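PDB 1PGV: tropomodulin, which probably caps the pointed ends of actin filaments, blocking their growth and loss of subunits there, the chain here being its C-terminal domain. Local coordinates for residues A66-F75 against L90-S99; L100-T111 against S127-Q138. One frame throughout, in Å; residues are numbered along the deposited sequence. Where two conformers were deposited one is given.

Interaction 1 (66-75 against 90-99) closes before interaction 2 (100-111 against 127-138) opens, and their centres lie about 14 Å apart in one leucine-rich-repeat-like domain. Both reach the same five-stranded parallel sheet, in which strand 74-76 neighbours strand 102-104, and strand 102-104 neighbours strand 130-132. The chain passes from helix 90-96 into strand 102-104. The two contacts meet where Glu73 O lies 2.8 Å from Arg101 N and where Ile94 of the helix packs on Leu103. They are successive steps along the sheet of this C-terminal domain of a probable actin-capping protein: interaction 1 packs helix 90-96 against the preceding loop and strand, and interaction 2 pairs the next two strands.

Interaction 1: A66-F75 against L90-S99; sequences ACNSKHIEKF and LIELIETSPS
Cys67 and Leu93 meet at one end of this contact, and Ser99 plugs into the loop before strand 74-76 at the other. Cys67 lays its SG against the helix backbone, 3.5 Å from Leu93 CA, with the chain of Glu92 alongside. Leu93 CD1 lies against Ala66, 3.4 Å from Ala66 O, while Leu93 CD2, also near Ala66 CB, reaches the ring of Phe75 at CD2, 3.6 Å away. The leucine CG stands anti to the backbone N (chi1 175°), which carries both methyls toward Ala66 and Phe75. Leu90 CD2 adds a further obliquely placed methyl at Phe75 CE2. Ser99 makes the polar grip: its OG donates to Ile72 O at 2.7 Å, approaching 33° out of the carbonyl plane. Replacing Ser99 by an alanine removes the hydroxyl, and Ile72 O would probably lose this donor, leaving the loop less firmly tied to the turn after the helix. That loop is also braced from within, since Ser69 OG accepts from the backbone N of both His71 and Ile72 in an ST turn and ST motif. A water lies between Ala66 O and Ser69 O, 2.7 Å from the latter, with Ser97 OG, whose stronger partner is the backbone N of Leu100, a weak third partner. Toward solvent, Lys70 and Pro98 only brush each other. Helix 90-96 thus packs beside helix 56-66 and against Phe75 of strand 74-76, with Leu90 also touching Leu118 of helix 112-121.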
loop_
_atom_site.group_PDB
_atom_site.type_symbol
_atom_site.label_atom_id
_atom_site.label_comp_id
_atom_site.label_asym_id
_atom_site.label_seq_id
_atom_site.Cartn_x
_atom_site.Cartn_y
_atom_site.Cartn_z
ATOM N N ALA A 66 11.153 -7.482 2.216
ATOM C CA ALA A 66 10.986 -6.038 2.077
ATOM C C ALA A 66 10.989 -5.312 3.421
ATOM O O ALA A 66 11.346 -4.133 3.494
ATOM C CB ALA A 66 9.698 -5.737 1.319
ATOM N N CYS A 67 10.594 -6.010 4.485
ATOM C CA CYS A 67 10.561 -5.409 5.817
ATOM C C CYS A 67 11.946 -5.048 6.337
ATOM O O CYS A 67 12.084 -4.188 7.202
ATOM C CB CYS A 67 9.894 -6.355 6.818
ATOM S SG CYS A 67 8.151 -6.642 6.499
ATOM N N ASN A 68 12.970 -5.711 5.807
ATOM C CA ASN A 68 14.343 -5.458 6.232
ATOM C C ASN A 68 15.008 -4.299 5.496
ATOM O O ASN A 68 16.097 -3.858 5.871
ATOM C CB ASN A 68 15.172 -6.726 6.049
ATOM C CG ASN A 68 14.614 -7.893 6.832
ATOM O OD1 ASN A 68 14.529 -7.842 8.058
ATOM N ND2 ASN A 68 14.220 -8.949 6.129
ATOM N N SER A 69 14.349 -3.801 4.455
ATOM C CA SER A 69 14.895 -2.698 3.673
ATOM C C SER A 69 14.419 -1.320 4.117
ATOM O O SER A 69 13.220 -1.082 4.255
ATOM C CB SER A 69 14.554 -2.880 2.195
ATOM O OG SER A 69 14.830 -1.690 1.472
ATOM N N LYS A 70 15.362 -0.411 4.335
ATOM C CA LYS A 70 15.011 0.945 4.725
ATOM C C LYS A 70 15.184 1.839 3.506
ATOM O O LYS A 70 15.220 3.061 3.615
ATOM C CB LYS A 70 15.902 1.430 5.873
ATOM C CG LYS A 70 17.394 1.351 5.605
ATOM C CD LYS A 70 18.179 1.867 6.806
ATOM C CE LYS A 70 19.673 1.644 6.640
ATOM N NZ LYS A 70 20.211 2.323 5.428
ATOM N N HIS A 71 15.264 1.212 2.337
ATOM C CA HIS A 71 15.455 1.937 1.090
ATOM C C HIS A 71 14.330 1.776 0.072
ATOM O O HIS A 71 14.084 2.674 -0.730
ATOM C CB HIS A 71 16.783 1.504 0.462
ATOM C CG HIS A 71 17.964 1.718 1.356
ATOM N ND1 HIS A 71 18.504 2.964 1.592
ATOM C CD2 HIS A 71 18.690 0.848 2.097
ATOM C CE1 HIS A 71 19.511 2.853 2.440
ATOM N NE2 HIS A 71 19.646 1.579 2.761
ATOM N N ILE A 72 13.638 0.640 0.097
ATOM C CA ILE A 72 12.566 0.416 -0.865
ATOM C C ILE A 72 11.570 1.576 -0.879
ATOM O O ILE A 72 11.091 2.013 0.167
ATOM C CB ILE A 72 11.832 -0.918 -0.588
ATOM C CG1 ILE A 72 10.747 -1.138 -1.645
ATOM C CG2 ILE A 72 11.262 -0.917 0.822
ATOM C CD1 ILE A 72 10.083 -2.510 -1.574
ATOM N N GLU A 73 11.273 2.070 -2.078
ATOM C CA GLU A 73 10.363 3.192 -2.264
ATOM C C GLU A 73 9.075 2.817 -2.974
ATOM O O GLU A 73 8.038 3.453 -2.771
ATOM C CB GLU A 73 11.063 4.302 -3.056
ATOM C CG GLU A 73 12.136 5.030 -2.268
ATOM C CD GLU A 73 12.922 6.012 -3.117
ATOM O OE1 GLU A 73 12.395 6.470 -4.153
ATOM O OE2 GLU A 73 14.065 6.332 -2.734
ATOM N N LYS A 74 9.139 1.798 -3.822
ATOM C CA LYS A 74 7.962 1.360 -4.558
ATOM C C LYS A 74 7.863 -0.157 -4.565
ATOM O O LYS A 74 8.826 -0.854 -4.880
ATOM C CB LYS A 74 8.006 1.876 -5.997
ATOM C CG LYS A 74 8.055 3.388 -6.116
ATOM C CD LYS A 74 8.056 3.823 -7.577
ATOM C CE LYS A 74 8.107 5.338 -7.706
ATOM N NZ LYS A 74 8.041 5.769 -9.133
ATOM N N PHE A 75 6.688 -0.663 -4.205
ATOM C CA PHE A 75 6.460 -2.100 -4.166
ATOM C C PHE A 75 5.119 -2.349 -4.839
ATOM O O PHE A 75 4.077 -1.915 -4.349
ATOM C CB PHE A 75 6.453 -2.583 -2.712
ATOM C CG PHE A 75 6.445 -4.082 -2.563
ATOM C CD1 PHE A 75 6.901 -4.905 -3.589
ATOM C CD2 PHE A 75 6.014 -4.671 -1.376
ATOM C CE1 PHE A 75 6.930 -6.292 -3.435
ATOM C CE2 PHE A 75 6.041 -6.058 -1.213
ATOM C CZ PHE A 75 6.500 -6.866 -2.245
ATOM N N LEU A 90 1.985 -7.709 4.530
ATOM C CA LEU A 90 2.126 -6.304 4.162
ATOM C C LEU A 90 1.860 -5.401 5.355
ATOM O O LEU A 90 2.286 -4.243 5.378
ATOM C CB LEU A 90 1.176 -5.945 3.018
ATOM C CG LEU A 90 1.534 -6.525 1.647
ATOM C CD1 LEU A 90 0.519 -6.061 0.623
ATOM C CD2 LEU A 90 2.943 -6.084 1.247
ATOM N N ILE A 91 1.147 -5.921 6.350
ATOM C CA ILE A 91 0.874 -5.126 7.533
ATOM C C ILE A 91 2.190 -4.776 8.220
ATOM O O ILE A 91 2.422 -3.619 8.557
ATOM C CB ILE A 91 -0.038 -5.877 8.535
ATOM C CG1 ILE A 91 -1.435 -6.038 7.929
ATOM C CG2 ILE A 91 -0.116 -5.102 9.849
ATOM C CD1 ILE A 91 -2.386 -6.880 8.768
ATOM N N GLU A 92 3.055 -5.768 8.424
ATOM C CA GLU A 92 4.335 -5.519 9.078
ATOM C C GLU A 92 5.181 -4.560 8.240
ATOM O O GLU A 92 5.794 -3.631 8.772
ATOM C CB GLU A 92 5.114 -6.820 9.279
ATOM C CG GLU A 92 6.303 -6.659 10.215
ATOM C CD GLU A 92 7.235 -7.856 10.211
ATOM O OE1 GLU A 92 6.744 -8.997 10.084
ATOM O OE2 GLU A 92 8.461 -7.655 10.351
ATOM N N LEU A 93 5.205 -4.792 6.933
ATOM C CA LEU A 93 5.981 -3.945 6.022
ATOM C C LEU A 93 5.570 -2.479 6.128
ATOM O O LEU A 93 6.412 -1.594 6.328
ATOM C CB LEU A 93 5.798 -4.410 4.575
ATOM C CG LEU A 93 6.481 -3.515 3.533
ATOM C CD1 LEU A 93 7.970 -3.494 3.802
ATOM C CD2 LEU A 93 6.192 -4.019 2.129
ATOM N N ILE A 94 4.271 -2.228 5.994
ATOM C CA ILE A 94 3.739 -0.874 6.065
ATOM C C ILE A 94 4.026 -0.205 7.402
ATOM O O ILE A 94 4.456 0.947 7.447
ATOM C CB ILE A 94 2.208 -0.874 5.810
ATOM C CG1 ILE A 94 1.927 -1.382 4.396
ATOM C CG2 ILE A 94 1.630 0.527 6.005
ATOM C CD1 ILE A 94 0.445 -1.580 4.085
ATOM N N GLU A 95 3.791 -0.923 8.499
ATOM C CA GLU A 95 4.020 -0.344 9.816
ATOM C C GLU A 95 5.488 -0.154 10.171
ATOM O O GLU A 95 5.814 0.638 11.054
ATOM C CB GLU A 95 3.342 -1.199 10.894
ATOM C CG GLU A 95 1.833 -1.221 10.767
ATOM C CD GLU A 95 1.162 -2.016 11.873
ATOM O OE1 GLU A 95 1.872 -2.485 12.789
ATOM O OE2 GLU A 95 -0.074 -2.164 11.822
ATOM N N THR A 96 6.371 -0.862 9.473
ATOM C CA THR A 96 7.803 -0.789 9.747
ATOM C C THR A 96 8.598 0.150 8.840
ATOM O O THR A 96 9.501 0.853 9.302
ATOM C CB THR A 96 8.458 -2.182 9.633
ATOM O OG1 THR A 96 7.895 -3.062 10.614
ATOM C CG2 THR A 96 9.966 -2.088 9.852
ATOM N N SER A 97 8.257 0.163 7.558
ATOM C CA SER A 97 8.989 0.967 6.576
ATOM C C SER A 97 8.940 2.488 6.671
ATOM O O SER A 97 7.871 3.085 6.767
ATOM C CB SER A 97 8.567 0.563 5.162
ATOM O OG SER A 97 9.289 1.316 4.189
ATOM N N PRO A 98 10.118 3.136 6.647
ATOM C CA PRO A 98 10.173 4.598 6.715
ATOM C C PRO A 98 10.328 5.176 5.300
ATOM O O PRO A 98 10.185 6.383 5.086
ATOM C CB PRO A 98 11.408 4.844 7.570
ATOM C CG PRO A 98 12.330 3.793 7.083
ATOM C CD PRO A 98 11.425 2.556 7.010
ATOM N N SER A 99 10.584 4.297 4.334
ATOM C CA SER A 99 10.813 4.717 2.954
ATOM C C SER A 99 9.764 4.365 1.903
ATOM O O SER A 99 9.723 4.987 0.841
ATOM C CB SER A 99 12.171 4.175 2.488
ATOM O OG SER A 99 12.205 2.751 2.535
HETATM O O HOH W 1 10.589 -1.330 3.941
#

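Interaction 2: L100-T111 against S127-Q138; sequences LRVLNVESNFLT and SIVEFKADNQRQ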
loop_
_atom_site.group_PDB
_atom_site.type_symbol
_atom_site.label_atom_id
_atom_site.label_comp_id
_atom_site.label_asym_id
_atom_site.label_seq_id
_atom_site.Cartn_x
_atom_site.Cartn_y
_atom_site.Cartn_z
ATOM N N LEU A 100 8.920 3.372 2.174
ATOM C CA LEU A 100 7.919 2.974 1.186
ATOM C C LEU A 100 6.973 4.115 0.833
ATOM O O LEU A 100 6.236 4.617 1.685
ATOM C CB LEU A 100 7.121 1.760 1.692
ATOM C CG LEU A 100 6.211 1.072 0.676
ATOM C CD1 LEU A 100 7.025 0.605 -0.532
ATOM C CD2 LEU A 100 5.531 -0.129 1.347
ATOM N N ARG A 101 6.987 4.505 -0.438
ATOM C CA ARG A 101 6.170 5.606 -0.931
ATOM C C ARG A 101 4.961 5.180 -1.744
ATOM O O ARG A 101 3.927 5.845 -1.731
ATOM C CB ARG A 101 7.034 6.527 -1.799
ATOM C CG ARG A 101 8.243 7.085 -1.085
ATOM C CD ARG A 101 7.934 8.443 -0.511
ATOM N NE ARG A 101 7.527 9.361 -1.571
ATOM C CZ ARG A 101 7.153 10.619 -1.369
ATOM N NH1 ARG A 101 7.137 11.117 -0.140
ATOM N NH2 ARG A 101 6.787 11.374 -2.397
ATOM N N VAL A 102 5.099 4.082 -2.474
ATOM C CA VAL A 102 4.018 3.599 -3.315
ATOM C C VAL A 102 3.802 2.108 -3.091
ATOM O O VAL A 102 4.746 1.325 -3.120
ATOM C CB VAL A 102 4.341 3.846 -4.811
ATOM C CG1 VAL A 102 3.257 3.255 -5.698
ATOM C CG2 VAL A 102 4.471 5.345 -5.065
ATOM N N LEU A 103 2.553 1.733 -2.833
ATOM C CA LEU A 103 2.205 0.333 -2.625
ATOM C C LEU A 103 1.029 0.046 -3.536
ATOM O O LEU A 103 -0.007 0.705 -3.446
ATOM C CB LEU A 103 1.811 0.079 -1.167
ATOM C CG LEU A 103 1.416 -1.371 -0.864
ATOM C CD1 LEU A 103 2.588 -2.291 -1.165
ATOM C CD2 LEU A 103 0.988 -1.494 0.601
ATOM N N ASN A 104 1.195 -0.928 -4.425
ATOM C CA ASN A 104 0.142 -1.284 -5.368
ATOM C C ASN A 104 -0.250 -2.755 -5.244
ATOM O O ASN A 104 0.553 -3.643 -5.530
ATOM C CB ASN A 104 0.618 -0.998 -6.795
ATOM C CG ASN A 104 -0.445 -1.278 -7.834
ATOM O OD1 ASN A 104 -1.556 -1.717 -7.513
ATOM N ND2 ASN A 104 -0.115 -1.018 -9.096
ATOM N N VAL A 105 -1.483 -3.004 -4.811
ATOM C CA VAL A 105 -1.988 -4.370 -4.665
ATOM C C VAL A 105 -3.332 -4.518 -5.374
ATOM O O VAL A 105 -4.171 -5.335 -4.979
ATOM C CB VAL A 105 -2.179 -4.751 -3.174
ATOM C CG1 VAL A 105 -0.852 -4.721 -2.450
ATOM C CG2 VAL A 105 -3.171 -3.803 -2.516
ATOM N N GLU A 106 -3.534 -3.734 -6.429
ATOM C CA GLU A 106 -4.794 -3.778 -7.163
ATOM C C GLU A 106 -4.992 -5.065 -7.969
ATOM O O GLU A 106 -4.049 -5.818 -8.209
ATOM C CB GLU A 106 -4.893 -2.572 -8.104
ATOM C CG GLU A 106 -4.062 -2.702 -9.372
ATOM C CD GLU A 106 -4.035 -1.422 -10.198
ATOM O OE1 GLU A 106 -5.091 -0.769 -10.329
ATOM O OE2 GLU A 106 -2.956 -1.079 -10.727
ATOM N N SER A 107 -6.238 -5.298 -8.368
ATOM C CA SER A 107 -6.627 -6.451 -9.177
ATOM C C SER A 107 -6.249 -7.821 -8.632
ATOM O O SER A 107 -5.794 -8.693 -9.379
ATOM C CB SER A 107 -6.071 -6.287 -10.593
ATOM O OG SER A 107 -6.639 -5.149 -11.216
ATOM N N ASN A 108 -6.440 -8.016 -7.332
ATOM C CA ASN A 108 -6.139 -9.300 -6.712
ATOM C C ASN A 108 -7.393 -9.852 -6.037
ATOM O O ASN A 108 -8.508 -9.548 -6.467
ATOM C CB ASN A 108 -4.993 -9.156 -5.704
ATOM C CG ASN A 108 -3.645 -8.990 -6.389
ATOM O OD1 ASN A 108 -3.245 -9.830 -7.197
ATOM N ND2 ASN A 108 -2.941 -7.905 -6.074
ATOM N N PHE A 109 -7.206 -10.657 -4.996
ATOM C CA PHE A 109 -8.324 -11.262 -4.272
ATOM C C PHE A 109 -8.335 -10.855 -2.801
ATOM O O PHE A 109 -8.726 -11.638 -1.929
ATOM C CB PHE A 109 -8.243 -12.788 -4.387
ATOM C CG PHE A 109 -8.342 -13.291 -5.797
ATOM C CD1 PHE A 109 -9.580 -13.413 -6.421
ATOM C CD2 PHE A 109 -7.194 -13.605 -6.518
ATOM C CE1 PHE A 109 -9.677 -13.839 -7.746
ATOM C CE2 PHE A 109 -7.277 -14.032 -7.843
ATOM C CZ PHE A 109 -8.519 -14.148 -8.458
ATOM N N LEU A 110 -7.913 -9.626 -2.525
ATOM C CA LEU A 110 -7.873 -9.133 -1.154
ATOM C C LEU A 110 -9.260 -8.722 -0.672
ATOM O O LEU A 110 -10.055 -8.175 -1.432
ATOM C CB LEU A 110 -6.911 -7.945 -1.055
ATOM C CG LEU A 110 -5.490 -8.234 -1.542
ATOM C CD1 LEU A 110 -4.606 -7.025 -1.258
ATOM C CD2 LEU A 110 -4.941 -9.469 -0.831
ATOM N N THR A 111 -9.546 -8.987 0.598
ATOM C CA THR A 111 -10.848 -8.653 1.168
ATOM C C THR A 111 -10.909 -7.221 1.680
ATOM O O THR A 111 -9.887 -6.637 2.040
ATOM C CB THR A 111 -11.195 -9.572 2.352
ATOM O OG1 THR A 111 -10.305 -9.301 3.441
ATOM C CG2 THR A 111 -11.066 -11.029 1.948
ATOM N N SER A 127 4.824 6.883 5.578
ATOM C CA SER A 127 5.799 7.041 4.501
ATOM C C SER A 127 5.088 6.957 3.153
ATOM O O SER A 127 5.464 7.628 2.192
ATOM C CB SER A 127 6.863 5.945 4.589
ATOM O OG SER A 127 6.298 4.661 4.355
ATOM N N ILE A 128 4.036 6.143 3.084
ATOM C CA ILE A 128 3.297 5.960 1.840
ATOM C C ILE A 128 2.490 7.167 1.365
ATOM O O ILE A 128 1.758 7.781 2.147
ATOM C CB ILE A 128 2.336 4.739 1.951
ATOM C CG1 ILE A 128 3.152 3.463 2.178
ATOM C CG2 ILE A 128 1.481 4.630 0.701
ATOM C CD1 ILE A 128 2.307 2.201 2.409
ATOM N N VAL A 129 2.624 7.499 0.077
ATOM C CA VAL A 129 1.881 8.613 -0.512
ATOM C C VAL A 129 0.891 8.124 -1.562
ATOM O O VAL A 129 -0.043 8.836 -1.930
ATOM C CB VAL A 129 2.822 9.663 -1.160
ATOM C CG1 VAL A 129 3.802 10.174 -0.122
ATOM C CG2 VAL A 129 3.543 9.060 -2.353
ATOM N N GLU A 130 1.099 6.903 -2.049
ATOM C CA GLU A 130 0.198 6.322 -3.030
ATOM C C GLU A 130 -0.119 4.879 -2.644
ATOM O O GLU A 130 0.774 4.042 -2.560
ATOM C CB GLU A 130 0.822 6.352 -4.426
ATOM C CG GLU A 130 -0.069 5.751 -5.500
ATOM C CD GLU A 130 0.514 5.923 -6.888
ATOM O OE1 GLU A 130 0.718 7.082 -7.304
ATOM O OE2 GLU A 130 0.770 4.902 -7.562
ATOM N N PHE A 131 -1.402 4.608 -2.416
ATOM C CA PHE A 131 -1.867 3.272 -2.038
ATOM C C PHE A 131 -2.966 2.892 -3.028
ATOM O O PHE A 131 -4.040 3.477 -3.012
ATOM C CB PHE A 131 -2.415 3.308 -0.601
ATOM C CG PHE A 131 -2.939 1.984 -0.110
ATOM C CD1 PHE A 131 -4.224 1.567 -0.432
ATOM C CD2 PHE A 131 -2.135 1.149 0.662
ATOM C CE1 PHE A 131 -4.707 0.331 0.011
ATOM C CE2 PHE A 131 -2.608 -0.088 1.109
ATOM C CZ PHE A 131 -3.899 -0.496 0.779
ATOM N N LYS A 132 -2.690 1.933 -3.903
ATOM C CA LYS A 132 -3.678 1.529 -4.895
ATOM C C LYS A 132 -4.117 0.103 -4.615
ATOM O O LYS A 132 -3.287 -0.781 -4.431
ATOM C CB LYS A 132 -3.089 1.621 -6.307
ATOM C CG LYS A 132 -4.147 1.823 -7.405
ATOM C CD LYS A 132 -5.260 0.784 -7.361
ATOM C CE LYS A 132 -6.317 1.053 -8.416
ATOM N NZ LYS A 132 -6.945 2.400 -8.281
ATOM N N ALA A 133 -5.426 -0.117 -4.600
ATOM C CA ALA A 133 -5.955 -1.445 -4.317
ATOM C C ALA A 133 -7.326 -1.677 -4.934
ATOM O O ALA A 133 -8.082 -2.532 -4.463
ATOM C CB ALA A 133 -6.029 -1.644 -2.813
ATOM N N ASP A 134 -7.648 -0.941 -5.993
ATOM C CA ASP A 134 -8.956 -1.090 -6.617
ATOM C C ASP A 134 -9.065 -2.353 -7.462
ATOM O O ASP A 134 -8.073 -3.022 -7.743
ATOM C CB ASP A 134 -9.276 0.121 -7.493
ATOM C CG ASP A 134 -10.749 0.508 -7.445
ATOM O OD1 ASP A 134 -11.611 -0.385 -7.268
ATOM O OD2 ASP A 134 -11.044 1.713 -7.595
ATOM N N ASN A 135 -10.297 -2.667 -7.848
ATOM C CA ASN A 135 -10.592 -3.821 -8.684
ATOM C C ASN A 135 -10.275 -5.186 -8.095
ATOM O O ASN A 135 -9.798 -6.071 -8.809
ATOM C CB ASN A 135 -9.888 -3.681 -10.035
ATOM C CG ASN A 135 -10.380 -2.484 -10.819
ATOM O OD1 ASN A 135 -11.582 -2.334 -11.059
ATOM N ND2 ASN A 135 -9.456 -1.623 -11.226
ATOM N N GLN A 136 -10.525 -5.363 -6.801
ATOM C CA GLN A 136 -10.297 -6.667 -6.185
ATOM C C GLN A 136 -11.480 -7.504 -6.660
ATOM O O GLN A 136 -12.462 -6.951 -7.166
ATOM C CB GLN A 136 -10.320 -6.579 -4.656
ATOM C CG GLN A 136 -9.225 -5.715 -4.025
ATOM C CD GLN A 136 -7.822 -6.147 -4.417
ATOM O OE1 GLN A 136 -7.500 -7.336 -4.421
ATOM N NE2 GLN A 136 -6.974 -5.175 -4.734
ATOM N N ARG A 137 -11.394 -8.823 -6.513
ATOM C CA ARG A 137 -12.492 -9.688 -6.932
ATOM C C ARG A 137 -13.742 -9.278 -6.159
ATOM O O ARG A 137 -14.823 -9.162 -6.732
ATOM C CB ARG A 137 -12.147 -11.160 -6.672
ATOM C CG ARG A 137 -13.279 -12.135 -6.991
ATOM C CD ARG A 137 -13.838 -11.934 -8.397
ATOM N NE ARG A 137 -12.887 -12.291 -9.448
ATOM C CZ ARG A 137 -12.467 -13.529 -9.697
ATOM N NH1 ARG A 137 -12.913 -14.547 -8.971
ATOM N NH2 ARG A 137 -11.602 -13.752 -10.679
ATOM N N GLN A 138 -13.580 -9.055 -4.857
ATOM C CA GLN A 138 -14.677 -8.607 -3.996
ATOM C C GLN A 138 -14.619 -7.087 -4.012
ATOM O O GLN A 138 -13.868 -6.492 -3.241
ATOM C CB GLN A 138 -14.472 -9.060 -2.551
ATOM C CG GLN A 138 -14.548 -10.541 -2.295
ATOM C CD GLN A 138 -14.413 -10.855 -0.815
ATOM O OE1 GLN A 138 -15.156 -10.325 0.015
ATOM N NE2 GLN A 138 -13.459 -11.715 -0.475
HETATM O O HOH W 2 7.440 9.514 2.309
HETATM O O HOH W 3 -8.814 -9.347 -9.327
HETATM O O HOH W 4 -11.433 -12.143 -2.031
HETATM O O HOH W 5 -11.337 -9.774 -3.305
HETATM O O HOH W 6 -11.886 -5.939 -1.546
#
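Gln136 reaches across to Val105, Asn108 and Leu110 with both ends of its amide. Its NE2 donates to Val105 O at 2.8 Å and, within its own segment, to Ala133 O, both lying near the amide plane; OE1 accepts from Leu110 N at 3.0 Å and more weakly from Asn108 N. The bend at chi2 (-56°) turns the amide toward them, and these bonds fix its rotation and satisfy a buried polar group. Strands 102-104 and 130-132 run parallel, 1° apart, joined by nearly straight bonds such as Leu103 N to Glu130 O (2.9 Å). Arg101 O is shared by Val129 N and Glu130 N. On the buried side of the sheet Leu103 CD2 lies 3.9 Å from Phe131 CE2. Nearby, Val105 CG2 meets Ala133 CB at 3.6 Å, and helices 90-96 and 112-121 cover these residues. The other side is looser and more polar. Val102 lies alongside Glu130, whose carboxylate turns to Arg161 in a salt bridge. At the far end, past the strands, Arg137 sets its guanidinium face over Phe109 CE1, the planes 88° apart, so the ring presents its edge. Waters there join Gln138 to Phe109 and Leu110; at the other end one spans Arg101 NH1 and Ser127 O. Asn108 ties its loop to the preceding one, OD1 accepting from the backbone N of Thr80 and Ile82 and ND2 donating to Leu77 O. Two parallel strands linked by helix 112-121 form a beta-alpha-beta unit, and such repeated strand, asparagine-bearing loop and helix are characteristic of a leucine-rich-repeat fold.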